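Side-chain contacts in esterase (Rhizomucor miehei, PDB 4WY5), which probably hydrolyses carboxylic esters, acting as a carboxylesterase built on the alpha/beta hydrolase fold: residues A[63-68]-A[134-139]; A[101-106]-A[114-119]; A[9-14]-A[295-300]. All blocks are in the same frame, centred on the assembly; numbering follows the deposited sequence.

Contact 1: residues A[63-68]-A[134-139]; sequences KTLKLT and IYAAIL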
loop_
_atom_site.group_PDB
_atom_site.type_symbol
_atom_site.label_atom_id
_atom_site.label_comp_id
_atom_site.label_asym_id
_atom_site.label_seq_id
_atom_site.Cartn_x
_atom_site.Cartn_y
_atom_site.Cartn_z
ATOM N N LYS A 63 16.126 32.594 -11.389
ATOM C CA LYS A 63 15.581 31.886 -12.546
ATOM C C LYS A 63 14.194 32.377 -12.906
ATOM O O LYS A 63 13.505 32.989 -12.079
ATOM C CB LYS A 63 15.566 30.377 -12.295
ATOM C CG LYS A 63 16.969 29.854 -12.065
ATOM C CD LYS A 63 17.073 28.366 -12.106
ATOM C CE LYS A 63 18.541 27.981 -11.995
ATOM N NZ LYS A 63 19.106 28.485 -10.694
ATOM N N THR A 64 13.797 32.114 -14.151
ATOM C CA THR A 64 12.428 32.388 -14.587
ATOM C C THR A 64 11.687 31.060 -14.715
ATOM O O THR A 64 12.191 30.110 -15.315
ATOM C CB THR A 64 12.380 33.185 -15.919
ATOM O OG1 THR A 64 12.967 32.415 -16.979
ATOM C CG2 THR A 64 13.138 34.519 -15.774
ATOM N N LEU A 65 10.505 30.995 -14.112
ATOM C CA LEU A 65 9.750 29.756 -14.003
ATOM C C LEU A 65 8.373 29.864 -14.637
ATOM O O LEU A 65 7.792 30.954 -14.715
ATOM C CB LEU A 65 9.582 29.378 -12.530
ATOM C CG LEU A 65 10.835 29.329 -11.657
ATOM C CD1 LEU A 65 10.423 29.226 -10.205
ATOM C CD2 LEU A 65 11.681 28.132 -12.042
ATOM N N LYS A 66 7.847 28.725 -15.074
ATOM C CA LYS A 66 6.450 28.623 -15.477
ATOM C C LYS A 66 5.734 27.627 -14.567
ATOM O O LYS A 66 6.201 26.498 -14.390
ATOM C CB LYS A 66 6.326 28.205 -16.946
ATOM C CG LYS A 66 4.923 28.426 -17.537
ATOM C CD LYS A 66 4.859 27.876 -18.945
ATOM C CE LYS A 66 6.195 28.119 -19.644
ATOM N NZ LYS A 66 6.374 27.291 -20.877
ATOM N N LEU A 67 4.603 28.048 -14.002
ATOM C CA LEU A 67 3.867 27.239 -13.031
ATOM C C LEU A 67 2.392 27.081 -13.416
ATOM O O LEU A 67 1.815 27.940 -14.083
ATOM C CB LEU A 67 3.949 27.861 -11.630
ATOM C CG LEU A 67 5.316 28.203 -11.041
ATOM C CD1 LEU A 67 5.165 28.823 -9.672
ATOM C CD2 LEU A 67 6.206 26.990 -10.983
ATOM N N THR A 68 1.792 25.971 -13.008
ATOM C CA THR A 68 0.349 25.817 -13.124
ATOM C C THR A 68 -0.204 25.567 -11.726
ATOM O O THR A 68 0.309 24.726 -10.987
ATOM C CB THR A 68 -0.036 24.674 -14.104
ATOM O OG1 THR A 68 0.379 25.031 -15.430
ATOM C CG2 THR A 68 -1.539 24.440 -14.123
ATOM N N ILE A 134 13.292 23.592 -9.352
ATOM C CA ILE A 134 12.257 23.133 -8.449
ATOM C C ILE A 134 12.525 23.699 -7.053
ATOM O O ILE A 134 11.583 24.075 -6.321
ATOM C CB ILE A 134 12.165 21.596 -8.454
ATOM C CG1 ILE A 134 11.753 21.133 -9.862
ATOM C CG2 ILE A 134 11.180 21.112 -7.407
ATOM C CD1 ILE A 134 11.885 19.672 -10.102
ATOM N N TYR A 135 13.805 23.837 -6.712
ATOM C CA TYR A 135 14.160 24.499 -5.459
ATOM C C TYR A 135 13.695 25.965 -5.488
ATOM O O TYR A 135 13.125 26.466 -4.510
ATOM C CB TYR A 135 15.675 24.409 -5.197
ATOM C CG TYR A 135 16.142 25.217 -3.990
ATOM C CD1 TYR A 135 15.871 24.796 -2.688
ATOM C CD2 TYR A 135 16.850 26.414 -4.160
ATOM C CE1 TYR A 135 16.299 25.540 -1.587
ATOM C CE2 TYR A 135 17.283 27.161 -3.071
ATOM C CZ TYR A 135 17.002 26.720 -1.792
ATOM O OH TYR A 135 17.431 27.458 -0.717
ATOM N N ALA A 136 13.893 26.630 -6.624
ATOM C CA ALA A 136 13.485 28.024 -6.760
ATOM C C ALA A 136 11.968 28.193 -6.722
ATOM O O ALA A 136 11.464 29.188 -6.202
ATOM C CB ALA A 136 14.044 28.614 -8.042
ATOM N N ALA A 137 11.230 27.216 -7.239
ATOM C CA ALA A 137 9.777 27.313 -7.182
ATOM C C ALA A 137 9.273 27.146 -5.756
ATOM O O ALA A 137 8.344 27.834 -5.329
ATOM C CB ALA A 137 9.135 26.280 -8.100
ATOM N N ILE A 138 9.912 26.257 -5.006
ATOM C CA ILE A 138 9.550 26.073 -3.600
ATOM C C ILE A 138 9.742 27.379 -2.811
ATOM O O ILE A 138 8.902 27.735 -1.982
ATOM C CB ILE A 138 10.373 24.934 -2.946
ATOM C CG1 ILE A 138 9.932 23.575 -3.509
ATOM C CG2 ILE A 138 10.209 24.950 -1.433
ATOM C CD1 ILE A 138 10.720 22.356 -2.975
ATOM N N LEU A 139 10.834 28.093 -3.096
ATOM C CA LEU A 139 11.094 29.379 -2.450
ATOM C C LEU A 139 10.022 30.397 -2.781
ATOM O O LEU A 139 9.644 31.202 -1.939
ATOM C CB LEU A 139 12.467 29.933 -2.844
ATOM C CG LEU A 139 13.632 29.262 -2.101
ATOM C CD1 LEU A 139 15.004 29.737 -2.587
ATOM C CD2 LEU A 139 13.489 29.450 -0.586
#
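L65 and L67 of strand 63-71 pack on A136 and A137 of helix 129-143 in a buried, wholly apolar strand-to-helix contact near one end of the central sheet. The two short segments run nearly at right angles, with a crossing angle of -78° and a closest axis approach of 9.2 Å. The helix turns two alanines to the sheet, and their single-methyl side chains let a branch of L65 lie against the helix backbone.

L65 does most of the touching, and through one branch. With CG beside the backbone N and CD1 nearly anti to CA (chi2 168°), the side chain extends away from its strand and sets CD1 against the helix surface. There L65 CD1 lies 3.6 Å from A137 CA and 3.9 Å from A136 C, so it rests on the backbone between the two residues. The methyl groups flank it unequally, with A137 CB 3.8 Å from L65 CD1 and A136 CB further off, 4.3 Å from the same atom. L67 adopts much the same torsions but meets the helix with its other branch: L67 CD2 is 4.2 Å from A137 CB. A137 CB is thus approached by both leucines, two residues apart on one face of the strand.

Neighbouring elements add to the contact. V117 of the neighbouring strand touches both L67 and A137, L67 also touches W140 of the same helix, and S60 OG makes a hydrogen bond with A136 O. Backbone hydrogen bonds tie L65 and L67 to V58 and K56 of strand 52-60, whereas K66 and T68 pair with D118 and F116. A helix packed in this way on the antiparallel beginning of a mainly parallel sheet is characteristic of the alpha/beta hydrolase fold.

Contact 2: residues A[101-106]-A[114-119]; sequences KPVRDL and TVFVDY. With SO4 (sulfate ion), chain D.
The F116 ring meets V103 CG2 obliquely, with F116 CD2 the nearest ring atom at 4.1 Å from that methyl. H87 also meets this ring, the two planes lying only about 5° apart. The other flat group, the guanidinium of R104, has a sulfate ion at its edge, the sulfur lying in the guanidinium plane. The bond between them is weak: R104 NH2 stands 3.4 Å from sulfate O4, with an N-H...O angle of 148°. The ion probably came from the crystallisation liquor, and R104 NH2 has a salt-bridge partner in the protein, E53 OE2.

V103 carries the helix side of the contact and divides its two methyls between two strand residues. CG1, anti to the backbone N (chi1 166°), reaches T114, where V103 CG1 and T114 CG2 are 4.2 Å apart. CG2 serves F116, whose side chain it meets at about a right angle. T114 and F116 lie two apart on strand 113-117 and turn the same way, so a single valine bridges them. Helix 100-110 and this strand are the second and third elements of a beta-alpha-beta unit begun by strand 80-86, and V103 packs the helix against the strand that follows it; F85 of the first strand touches V103, T114 and F116 alike.

T114 presents its methyl to V103 while its hydroxyl turns to the helix as well, making a hydrogen bond with T107 OG1. On the helix, K101 and D105 are one turn apart and form a salt bridge, K101 NZ lying 3.5 Å from D105 OD1. The second carboxylate oxygen, D105 OD2, is hydrogen-bonded to Y304 OH of helix 302-319.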
loop_
_atom_site.group_PDB
_atom_site.type_symbol
_atom_site.label_atom_id
_atom_site.label_comp_id
_atom_site.label_asym_id
_atom_site.label_seq_id
_atom_site.Cartn_x
_atom_site.Cartn_y
_atom_site.Cartn_z
ATOM N N LYS A 101 -4.820 13.463 -15.491
ATOM C CA LYS A 101 -5.708 12.618 -14.681
ATOM C C LYS A 101 -5.208 12.450 -13.218
ATOM O O LYS A 101 -5.968 12.740 -12.283
ATOM C CB LYS A 101 -5.926 11.257 -15.377
ATOM C CG LYS A 101 -6.718 10.235 -14.573
ATOM C CD LYS A 101 -8.166 10.664 -14.397
ATOM C CE LYS A 101 -9.025 9.563 -13.734
ATOM N NZ LYS A 101 -10.387 10.078 -13.377
ATOM N N PRO A 102 -3.943 12.018 -12.995
ATOM C CA PRO A 102 -3.535 11.946 -11.574
ATOM C C PRO A 102 -3.455 13.301 -10.842
ATOM O O PRO A 102 -3.721 13.333 -9.634
ATOM C CB PRO A 102 -2.143 11.305 -11.626
ATOM C CG PRO A 102 -1.652 11.552 -13.028
ATOM C CD PRO A 102 -2.893 11.515 -13.895
ATOM N N VAL A 103 -3.127 14.388 -11.542
ATOM C CA VAL A 103 -3.049 15.706 -10.907
ATOM C C VAL A 103 -4.426 16.194 -10.435
ATOM O O VAL A 103 -4.592 16.659 -9.295
ATOM C CB VAL A 103 -2.445 16.757 -11.860
ATOM C CG1 VAL A 103 -2.671 18.166 -11.334
ATOM C CG2 VAL A 103 -0.969 16.487 -12.066
ATOM N N ARG A 104 -5.417 16.075 -11.305
ATOM C CA ARG A 104 -6.757 16.515 -10.955
ATOM C C ARG A 104 -7.406 15.617 -9.890
ATOM O O ARG A 104 -8.102 16.126 -9.004
ATOM C CB ARG A 104 -7.620 16.619 -12.226
ATOM C CG ARG A 104 -7.259 17.884 -13.029
ATOM C CD ARG A 104 -8.195 18.242 -14.194
ATOM N NE ARG A 104 -7.637 19.384 -14.929
ATOM C CZ ARG A 104 -8.255 20.056 -15.897
ATOM N NH1 ARG A 104 -9.482 19.727 -16.271
ATOM N NH2 ARG A 104 -7.633 21.067 -16.493
ATOM N N ASP A 105 -7.122 14.312 -9.934
ATOM C CA ASP A 105 -7.574 13.364 -8.889
ATOM C C ASP A 105 -7.000 13.669 -7.480
ATOM O O ASP A 105 -7.734 13.730 -6.493
ATOM C CB ASP A 105 -7.218 11.906 -9.274
ATOM C CG ASP A 105 -8.171 11.322 -10.318
ATOM O OD1 ASP A 105 -9.181 11.989 -10.654
ATOM O OD2 ASP A 105 -7.943 10.182 -10.781
ATOM N N LEU A 106 -5.684 13.806 -7.384
ATOM C CA LEU A 106 -5.040 14.141 -6.107
ATOM C C LEU A 106 -5.548 15.470 -5.527
ATOM O O LEU A 106 -5.768 15.592 -4.317
ATOM C CB LEU A 106 -3.520 14.202 -6.287
ATOM C CG LEU A 106 -2.875 12.850 -6.642
ATOM C CD1 LEU A 106 -1.408 12.995 -7.026
ATOM C CD2 LEU A 106 -3.042 11.856 -5.491
ATOM N N THR A 114 -2.430 22.369 -5.762
ATOM C CA THR A 114 -1.321 21.697 -6.440
ATOM C C THR A 114 -0.568 22.684 -7.318
ATOM O O THR A 114 -1.157 23.316 -8.198
ATOM C CB THR A 114 -1.806 20.519 -7.337
ATOM O OG1 THR A 114 -2.454 19.522 -6.541
ATOM C CG2 THR A 114 -0.627 19.879 -8.090
ATOM N N VAL A 115 0.736 22.806 -7.089
ATOM C CA VAL A 115 1.589 23.632 -7.939
ATOM C C VAL A 115 2.358 22.712 -8.879
ATOM O O VAL A 115 3.227 21.953 -8.447
ATOM C CB VAL A 115 2.585 24.498 -7.119
ATOM C CG1 VAL A 115 3.456 25.356 -8.051
ATOM C CG2 VAL A 115 1.845 25.372 -6.073
ATOM N N PHE A 116 1.999 22.754 -10.157
ATOM C CA PHE A 116 2.643 21.943 -11.177
ATOM C C PHE A 116 3.831 22.711 -11.768
ATOM O O PHE A 116 3.645 23.754 -12.403
ATOM C CB PHE A 116 1.636 21.582 -12.276
ATOM C CG PHE A 116 2.145 20.567 -13.274
ATOM C CD1 PHE A 116 2.842 20.977 -14.407
ATOM C CD2 PHE A 116 1.893 19.205 -13.101
ATOM C CE1 PHE A 116 3.316 20.036 -15.343
ATOM C CE2 PHE A 116 2.362 18.255 -14.032
ATOM C CZ PHE A 116 3.071 18.676 -15.153
ATOM N N VAL A 117 5.044 22.184 -11.584
ATOM C CA VAL A 117 6.251 22.867 -12.053
ATOM C C VAL A 117 6.684 22.380 -13.430
ATOM O O VAL A 117 7.136 21.241 -13.591
ATOM C CB VAL A 117 7.432 22.677 -11.084
ATOM C CG1 VAL A 117 8.656 23.416 -11.605
ATOM C CG2 VAL A 117 7.054 23.182 -9.694
ATOM N N ASP A 118 6.551 23.257 -14.421
ATOM C CA ASP A 118 6.886 22.937 -15.809
ATOM C C ASP A 118 8.394 23.151 -16.029
ATOM O O ASP A 118 8.833 24.161 -16.602
ATOM C CB ASP A 118 6.036 23.792 -16.767
ATOM C CG ASP A 118 6.178 23.368 -18.236
ATOM O OD1 ASP A 118 6.753 22.284 -18.539
ATOM O OD2 ASP A 118 5.693 24.130 -19.101
ATOM N N TYR A 119 9.179 22.187 -15.551
ATOM C CA TYR A 119 10.632 22.318 -15.515
ATOM C C TYR A 119 11.243 22.163 -16.908
ATOM O O TYR A 119 10.576 21.713 -17.849
ATOM C CB TYR A 119 11.236 21.303 -14.522
ATOM C CG TYR A 119 10.961 19.831 -14.812
ATOM C CD1 TYR A 119 11.832 19.088 -15.598
ATOM C CD2 TYR A 119 9.850 19.178 -14.269
ATOM C CE1 TYR A 119 11.602 17.740 -15.857
ATOM C CE2 TYR A 119 9.608 17.842 -14.525
ATOM C CZ TYR A 119 10.498 17.122 -15.317
ATOM O OH TYR A 119 10.286 15.783 -15.587
HETATM S S SO4 D . -9.640 22.662 -19.535
HETATM O O1 SO4 D . -9.922 23.501 -20.705
HETATM O O2 SO4 D . -9.578 23.489 -18.331
HETATM O O3 SO4 D . -10.702 21.661 -19.367
HETATM O O4 SO4 D . -8.345 22.004 -19.721
#

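Contact 3: residues A[9-14]-A[295-300]; sequences HPVYAA and ITVPVE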
loop_
_atom_site.group_PDB
_atom_site.type_symbol
_atom_site.label_atom_id
_atom_site.label_comp_id
_atom_site.label_asym_id
_atom_site.label_seq_id
_atom_site.Cartn_x
_atom_site.Cartn_y
_atom_site.Cartn_z
ATOM N N HIS A 9 -1.816 -7.078 -15.193
ATOM C CA HIS A 9 -3.222 -6.784 -15.495
ATOM C C HIS A 9 -3.437 -6.636 -17.016
ATOM O O HIS A 9 -2.613 -6.031 -17.719
ATOM C CB HIS A 9 -3.665 -5.514 -14.753
ATOM C CG HIS A 9 -5.147 -5.292 -14.740
ATOM N ND1 HIS A 9 -5.846 -4.886 -15.861
ATOM C CD2 HIS A 9 -6.059 -5.395 -13.741
ATOM C CE1 HIS A 9 -7.127 -4.756 -15.549
ATOM N NE2 HIS A 9 -7.288 -5.066 -14.276
ATOM N N PRO A 10 -4.536 -7.215 -17.530
ATOM C CA PRO A 10 -4.874 -7.182 -18.962
ATOM C C PRO A 10 -4.781 -5.792 -19.595
ATOM O O PRO A 10 -4.372 -5.700 -20.750
ATOM C CB PRO A 10 -6.323 -7.689 -18.991
ATOM C CG PRO A 10 -6.410 -8.609 -17.813
ATOM C CD PRO A 10 -5.476 -8.054 -16.759
ATOM N N VAL A 11 -5.136 -4.737 -18.864
ATOM C CA VAL A 11 -5.022 -3.375 -19.392
ATOM C C VAL A 11 -3.569 -3.026 -19.733
ATOM O O VAL A 11 -3.317 -2.370 -20.738
ATOM C CB VAL A 11 -5.595 -2.338 -18.399
ATOM C CG1 VAL A 11 -5.055 -0.937 -18.679
ATOM C CG2 VAL A 11 -7.122 -2.334 -18.450
ATOM N N TYR A 12 -2.615 -3.483 -18.917
ATOM C CA TYR A 12 -1.192 -3.188 -19.150
ATOM C C TYR A 12 -0.679 -4.045 -20.293
ATOM O O TYR A 12 0.157 -3.604 -21.095
ATOM C CB TYR A 12 -0.348 -3.440 -17.891
ATOM C CG TYR A 12 -0.819 -2.620 -16.709
ATOM C CD1 TYR A 12 -1.245 -1.302 -16.875
ATOM C CD2 TYR A 12 -0.910 -3.182 -15.448
ATOM C CE1 TYR A 12 -1.715 -0.553 -15.805
ATOM C CE2 TYR A 12 -1.379 -2.452 -14.368
ATOM C CZ TYR A 12 -1.779 -1.138 -14.547
ATOM O OH TYR A 12 -2.252 -0.411 -13.471
ATOM N N ALA A 13 -1.179 -5.276 -20.373
ATOM C CA ALA A 13 -0.791 -6.161 -21.470
ATOM C C ALA A 13 -1.304 -5.633 -22.811
ATOM O O ALA A 13 -0.584 -5.670 -23.812
ATOM C CB ALA A 13 -1.294 -7.584 -21.227
ATOM N N ALA A 14 -2.536 -5.128 -22.826
ATOM C CA ALA A 14 -3.108 -4.575 -24.047
ATOM C C ALA A 14 -2.361 -3.325 -24.501
ATOM O O ALA A 14 -2.127 -3.132 -25.703
ATOM C CB ALA A 14 -4.563 -4.264 -23.848
ATOM N N ILE A 295 0.647 5.046 -13.367
ATOM C CA ILE A 295 -0.192 6.111 -12.843
ATOM C C ILE A 295 -0.767 6.984 -13.962
ATOM O O ILE A 295 -1.808 7.619 -13.758
ATOM C CB ILE A 295 0.582 7.003 -11.808
ATOM C CG1 ILE A 295 -0.370 7.560 -10.746
ATOM C CG2 ILE A 295 1.299 8.157 -12.471
ATOM C CD1 ILE A 295 -0.939 6.499 -9.812
ATOM N N THR A 296 -0.149 6.980 -15.148
ATOM C CA THR A 296 -0.667 7.772 -16.286
ATOM C C THR A 296 -1.462 6.959 -17.326
ATOM O O THR A 296 -1.756 7.468 -18.402
ATOM C CB THR A 296 0.459 8.519 -17.054
ATOM O OG1 THR A 296 1.564 7.634 -17.270
ATOM C CG2 THR A 296 0.934 9.762 -16.297
ATOM N N VAL A 297 -1.809 5.714 -17.005
ATOM C CA VAL A 297 -2.643 4.881 -17.883
ATOM C C VAL A 297 -4.133 5.200 -17.703
ATOM O O VAL A 297 -4.685 5.063 -16.604
ATOM C CB VAL A 297 -2.381 3.371 -17.629
ATOM C CG1 VAL A 297 -3.440 2.491 -18.302
ATOM C CG2 VAL A 297 -0.987 3.010 -18.108
ATOM N N PRO A 298 -4.789 5.615 -18.800
ATOM C CA PRO A 298 -6.151 6.186 -18.817
ATOM C C PRO A 298 -7.256 5.243 -18.324
ATOM O O PRO A 298 -8.191 5.681 -17.648
ATOM C CB PRO A 298 -6.375 6.526 -20.298
ATOM C CG PRO A 298 -4.983 6.548 -20.922
ATOM C CD PRO A 298 -4.192 5.552 -20.152
ATOM N N VAL A 299 -7.160 3.967 -18.681
ATOM C CA VAL A 299 -8.175 3.014 -18.277
ATOM C C VAL A 299 -7.919 2.537 -16.857
ATOM O O VAL A 299 -6.889 1.914 -16.573
ATOM C CB VAL A 299 -8.231 1.807 -19.225
ATOM C CG1 VAL A 299 -9.346 0.856 -18.794
ATOM C CG2 VAL A 299 -8.465 2.279 -20.651
ATOM N N GLU A 300 -8.878 2.815 -15.975
ATOM C CA GLU A 300 -8.758 2.517 -14.546
ATOM C C GLU A 300 -8.560 1.017 -14.225
ATOM O O GLU A 300 -9.186 0.148 -14.836
ATOM C CB GLU A 300 -9.992 3.052 -13.815
ATOM C CG GLU A 300 -9.951 2.889 -12.312
ATOM C CD GLU A 300 -11.053 3.656 -11.610
ATOM O OE1 GLU A 300 -12.053 3.025 -11.198
ATOM O OE2 GLU A 300 -10.921 4.892 -11.474
#
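V11 and V297 lie alongside each other, their side chains pointing opposite ways, and join the first turn of helix 10-19 to the loop that links strand 290-291 with helix 302-319. The helix begins with an N-cap: H9 stands just before it, and its ring accepts the amide of V11. In relatives of the hormone-sensitive lipase type, helices at the N-terminus belong to the cap over the alpha/beta hydrolase core; helix 10-19 is probably such a helix, and the contact joins it to a loop of that core.

V11 is the centre of the contact. Its two methyls part to meet two loop valines: V11 CG1 sits 3.8 Å from V297 CG1, and V11 CG2 sits 3.9 Å from V299 CG1, the latter two side chains meeting at a slant. Both V297 and V299 place CG1 anti to the backbone N, so the loop offers V11 two methyls, one from either side of P298 in the chain. V11 CG1 also lies 4.0 Å from V299 O.

Y12 adds its ring edge. V297 CG1 lies near the ring plane and 4.3 Å from Y12 CE1, and so the same methyl serves both helix residues. The phenol does not end in this apolar patch: Y12 OH makes a hydrogen bond with T301 OG1, just beyond the loop segment.

H9 O accepts the amides of Y12 and A13 in the first turn, and P10 CD lies over one face of the imidazole. The N-cap bond itself comes from V11 N, which points into the edge of that ring, 3.1 Å from H9 ND1, only 9° out of the ring plane and with an N-H...N angle of 167°.

Overall arrangement
Contacts 1 and 2 lie in the core and share the sheet: strands 63-71 and 113-117 are neighbours in it, and helices 129-143 and 100-110 pack on opposite faces of the second strand. Alanines let a leucine branch rest on the helix backbone in contact 1, whereas contact 2 works through the methyls of one valine against a threonine methyl and an aromatic ring, with charged groups on its helix away from the strand. Contact 3 is nearer the surface, only partly buried, and joins a helix to a loop. It touches contact 2 where P102 packs against I295, but lies about 32 Å, centre to centre, from contact 1.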